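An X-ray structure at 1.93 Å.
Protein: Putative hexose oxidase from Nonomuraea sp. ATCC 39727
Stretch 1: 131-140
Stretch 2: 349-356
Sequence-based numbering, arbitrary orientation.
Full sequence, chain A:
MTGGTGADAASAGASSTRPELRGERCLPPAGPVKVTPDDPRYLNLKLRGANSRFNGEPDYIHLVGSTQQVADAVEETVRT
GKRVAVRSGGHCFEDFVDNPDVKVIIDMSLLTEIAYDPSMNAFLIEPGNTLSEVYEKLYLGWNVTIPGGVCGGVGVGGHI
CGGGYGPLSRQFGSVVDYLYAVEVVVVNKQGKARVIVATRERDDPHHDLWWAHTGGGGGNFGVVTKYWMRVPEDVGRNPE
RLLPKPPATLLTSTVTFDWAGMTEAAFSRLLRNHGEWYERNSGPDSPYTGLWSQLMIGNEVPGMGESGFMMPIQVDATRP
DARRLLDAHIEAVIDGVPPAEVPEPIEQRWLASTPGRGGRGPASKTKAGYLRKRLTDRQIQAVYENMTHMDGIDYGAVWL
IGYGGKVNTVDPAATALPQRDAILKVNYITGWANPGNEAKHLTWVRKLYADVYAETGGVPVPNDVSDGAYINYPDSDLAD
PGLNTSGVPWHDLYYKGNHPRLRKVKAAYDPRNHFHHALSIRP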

# COMPACT_ATOMS: atom_id res chain seq x y z
N LEU A 131 -5.61 5.55 -0.42
CA LEU A 131 -6.43 4.80 -1.35
C LEU A 131 -7.87 5.20 -1.34
O LEU A 131 -8.44 5.41 -2.39
N SER A 132 -8.45 5.44 -0.19
CA SER A 132 -9.81 5.90 -0.11
C SER A 132 -10.05 7.21 -0.89
O SER A 132 -11.03 7.34 -1.66
N GLU A 133 -9.13 8.17 -0.74
CA GLU A 133 -9.26 9.44 -1.48
C GLU A 133 -9.15 9.22 -2.96
O GLU A 133 -9.87 9.81 -3.73
N VAL A 134 -8.22 8.36 -3.39
CA VAL A 134 -8.03 8.08 -4.76
C VAL A 134 -9.27 7.45 -5.33
O VAL A 134 -9.71 7.82 -6.44
N TYR A 135 -9.78 6.42 -4.70
CA TYR A 135 -10.92 5.74 -5.27
C TYR A 135 -12.14 6.65 -5.45
O TYR A 135 -12.80 6.61 -6.47
N GLU A 136 -12.44 7.41 -4.44
CA GLU A 136 -13.55 8.31 -4.48
C GLU A 136 -13.42 9.35 -5.61
O GLU A 136 -14.38 9.58 -6.31
N LYS A 137 -12.28 10.05 -5.68
CA LYS A 137 -12.10 11.04 -6.69
C LYS A 137 -12.04 10.52 -8.10
O LYS A 137 -12.56 11.14 -9.03
N LEU A 138 -11.33 9.44 -8.31
CA LEU A 138 -11.29 8.80 -9.64
C LEU A 138 -12.71 8.38 -10.08
O LEU A 138 -13.07 8.54 -11.27
N TYR A 139 -13.49 7.85 -9.16
CA TYR A 139 -14.85 7.44 -9.45
C TYR A 139 -15.81 8.60 -9.75
O TYR A 139 -16.44 8.61 -10.84
N LEU A 140 -15.81 9.59 -8.86
CA LEU A 140 -16.65 10.81 -9.07
C LEU A 140 -16.32 11.60 -10.36
O LEU A 140 -17.24 11.95 -11.16
N ARG A 349 -23.59 -1.38 -4.50
CA ARG A 349 -23.07 -0.46 -5.45
C ARG A 349 -21.58 -0.19 -5.15
O ARG A 349 -21.17 -0.22 -4.01
N TRP A 350 -20.83 0.15 -6.17
CA TRP A 350 -19.46 0.53 -6.00
C TRP A 350 -19.35 1.75 -5.08
O TRP A 350 -20.08 2.75 -5.24
N LEU A 351 -18.46 1.61 -4.11
CA LEU A 351 -18.18 2.57 -3.09
C LEU A 351 -19.42 3.07 -2.36
O LEU A 351 -19.46 4.22 -1.92
N ALA A 352 -20.40 2.21 -2.19
CA ALA A 352 -21.56 2.61 -1.40
C ALA A 352 -21.25 2.99 0.04
O ALA A 352 -21.94 3.82 0.55
N SER A 353 -20.21 2.48 0.67
CA SER A 353 -19.71 3.09 1.96
C SER A 353 -18.28 3.45 1.73
O SER A 353 -17.62 2.80 0.90
N THR A 354 -17.77 4.50 2.39
CA THR A 354 -16.36 4.95 2.14
C THR A 354 -15.41 4.03 2.89
O THR A 354 -15.71 3.70 4.06
N PRO A 355 -14.29 3.59 2.22
CA PRO A 355 -13.26 2.85 2.98
C PRO A 355 -12.96 3.60 4.31
O PRO A 355 -12.69 4.80 4.29
N GLY A 356 -13.05 2.91 5.45
CA GLY A 356 -13.16 3.58 6.76
C GLY A 356 -11.92 3.82 7.62
O GLY A 356 -12.04 3.80 8.86

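Leu351 occupies the apolar centre of the contact. It sits third in the type II turn from Arg349 to Ala352, and its CB points toward the helix. With chi1 m and chi2 t, its CD1 lies 4.2 Å from CB of Tyr135 and 3.9 Å from CD2 of Tyr139, residues one helical turn apart. A branched aliphatic chain suits this site because it can fill the space between neighbouring turns without needing a polar partner.

Tyr139 (chi1 t) also meets Trp350 (chi1 t), whose indole directs an edge at the phenol face; Trp350 CD1 approaches Tyr139 CE1 to 3.7 Å, with the ring planes at 70°. Toward the other end, Ser132 (chi1 t) is small enough to let Pro355 come close, CB to CB 3.8 Å, while its OG lies 3.4 Å from CG2 of Thr354.

No direct hydrogen bond joins the stretches, so water serves the polar edge. Glu136 starts sideways, but chi1 t and chi2 p bring its carboxylate nearer, OE2 reaching 3.5 Å from Thr354 CG2. Water 1 donates to Leu351 O (2.8 Å) and, weakly, to Glu136 OE2 (2.9 Å). Water 2 links Tyr139 OH (2.7 Å) with Trp350 O (2.7 Å), so the tyrosine combines an apolar ring with a polar tip.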

# COMPACT_ATOMS: atom_id res chain seq x y z
CB LEU A 131 -6.33 3.29 -1.10
CG LEU A 131 -4.91 2.71 -1.31
CD1 LEU A 131 -4.89 1.18 -1.19
CD2 LEU A 131 -4.35 3.12 -2.69
CB SER A 132 -10.18 6.05 1.38
OG SER A 132 -11.45 6.58 1.46
CB GLU A 133 -8.21 10.46 -1.02
CG GLU A 133 -8.42 10.94 0.42
CD GLU A 133 -7.16 11.66 1.03
OE1 GLU A 133 -5.98 11.33 0.80
OE2 GLU A 133 -7.35 12.61 1.80
CB VAL A 134 -6.83 7.13 -5.00
CG1 VAL A 134 -6.77 6.61 -6.43
CG2 VAL A 134 -5.47 7.76 -4.62
CB TYR A 135 -11.31 4.52 -4.45
CG TYR A 135 -10.28 3.41 -4.32
CD1 TYR A 135 -9.48 3.04 -5.40
CD2 TYR A 135 -10.15 2.69 -3.14
CE1 TYR A 135 -8.54 2.04 -5.30
CE2 TYR A 135 -9.25 1.64 -3.05
CZ TYR A 135 -8.44 1.34 -4.12
OH TYR A 135 -7.46 0.38 -4.06
CB GLU A 136 -13.67 8.93 -3.08
CG GLU A 136 -15.02 9.41 -2.72
CD GLU A 136 -16.02 8.23 -2.57
OE1 GLU A 136 -16.84 8.18 -3.50
OE2 GLU A 136 -15.91 7.37 -1.60
CB LYS A 137 -10.82 11.79 -6.39
CG LYS A 137 -10.44 12.90 -7.34
CD LYS A 137 -11.29 14.15 -7.29
CE LYS A 137 -10.74 15.24 -8.27
NZ LYS A 137 -9.64 16.03 -7.62
CB LEU A 138 -10.33 7.63 -9.65
CG LEU A 138 -8.81 7.90 -9.58
CD1 LEU A 138 -8.00 6.57 -9.82
CD2 LEU A 138 -8.34 8.86 -10.68
CB TYR A 139 -15.41 6.66 -8.29
CG TYR A 139 -16.78 6.01 -8.53
CD1 TYR A 139 -17.05 5.35 -9.71
CD2 TYR A 139 -17.84 6.16 -7.63
CE1 TYR A 139 -18.26 4.73 -9.93
CE2 TYR A 139 -19.09 5.57 -7.87
CZ TYR A 139 -19.27 4.81 -9.01
OH TYR A 139 -20.46 4.14 -9.32
CB LEU A 140 -16.70 11.67 -7.81
CG LEU A 140 -17.46 11.01 -6.65
CD1 LEU A 140 -17.70 12.01 -5.53
CD2 LEU A 140 -18.83 10.41 -7.01
CB ARG A 349 -23.81 0.87 -5.41
CG ARG A 349 -25.32 0.80 -5.62
CD ARG A 349 -25.84 2.26 -5.73
NE ARG A 349 -25.51 3.10 -4.56
CZ ARG A 349 -26.20 3.14 -3.42
NH1 ARG A 349 -27.25 2.35 -3.21
NH2 ARG A 349 -25.79 3.91 -2.44
CB TRP A 350 -18.88 0.86 -7.36
CG TRP A 350 -17.44 1.16 -7.33
CD1 TRP A 350 -16.80 2.40 -7.44
CD2 TRP A 350 -16.44 0.20 -7.19
NE1 TRP A 350 -15.42 2.23 -7.39
CE2 TRP A 350 -15.18 0.89 -7.17
CE3 TRP A 350 -16.47 -1.17 -6.95
CZ2 TRP A 350 -13.97 0.24 -7.01
CZ3 TRP A 350 -15.25 -1.83 -6.81
CH2 TRP A 350 -14.03 -1.13 -6.82
CB LEU A 351 -17.38 3.76 -3.64
CG LEU A 351 -15.97 3.49 -4.17
CD1 LEU A 351 -15.47 4.70 -4.91
CD2 LEU A 351 -15.03 3.05 -3.07
CB ALA A 352 -22.67 1.56 -1.42
CB SER A 353 -19.84 2.12 3.12
OG SER A 353 -19.64 0.80 2.63
CB THR A 354 -16.05 6.42 2.55
OG1 THR A 354 -17.18 7.24 2.32
CG2 THR A 354 -14.86 7.01 1.73
CB PRO A 355 -12.07 2.79 1.99
CG PRO A 355 -12.67 2.88 0.60
CD PRO A 355 -13.96 3.66 0.76
O HOH W 1 -18.79 6.91 -1.34
O HOH W 2 -21.85 3.35 -7.12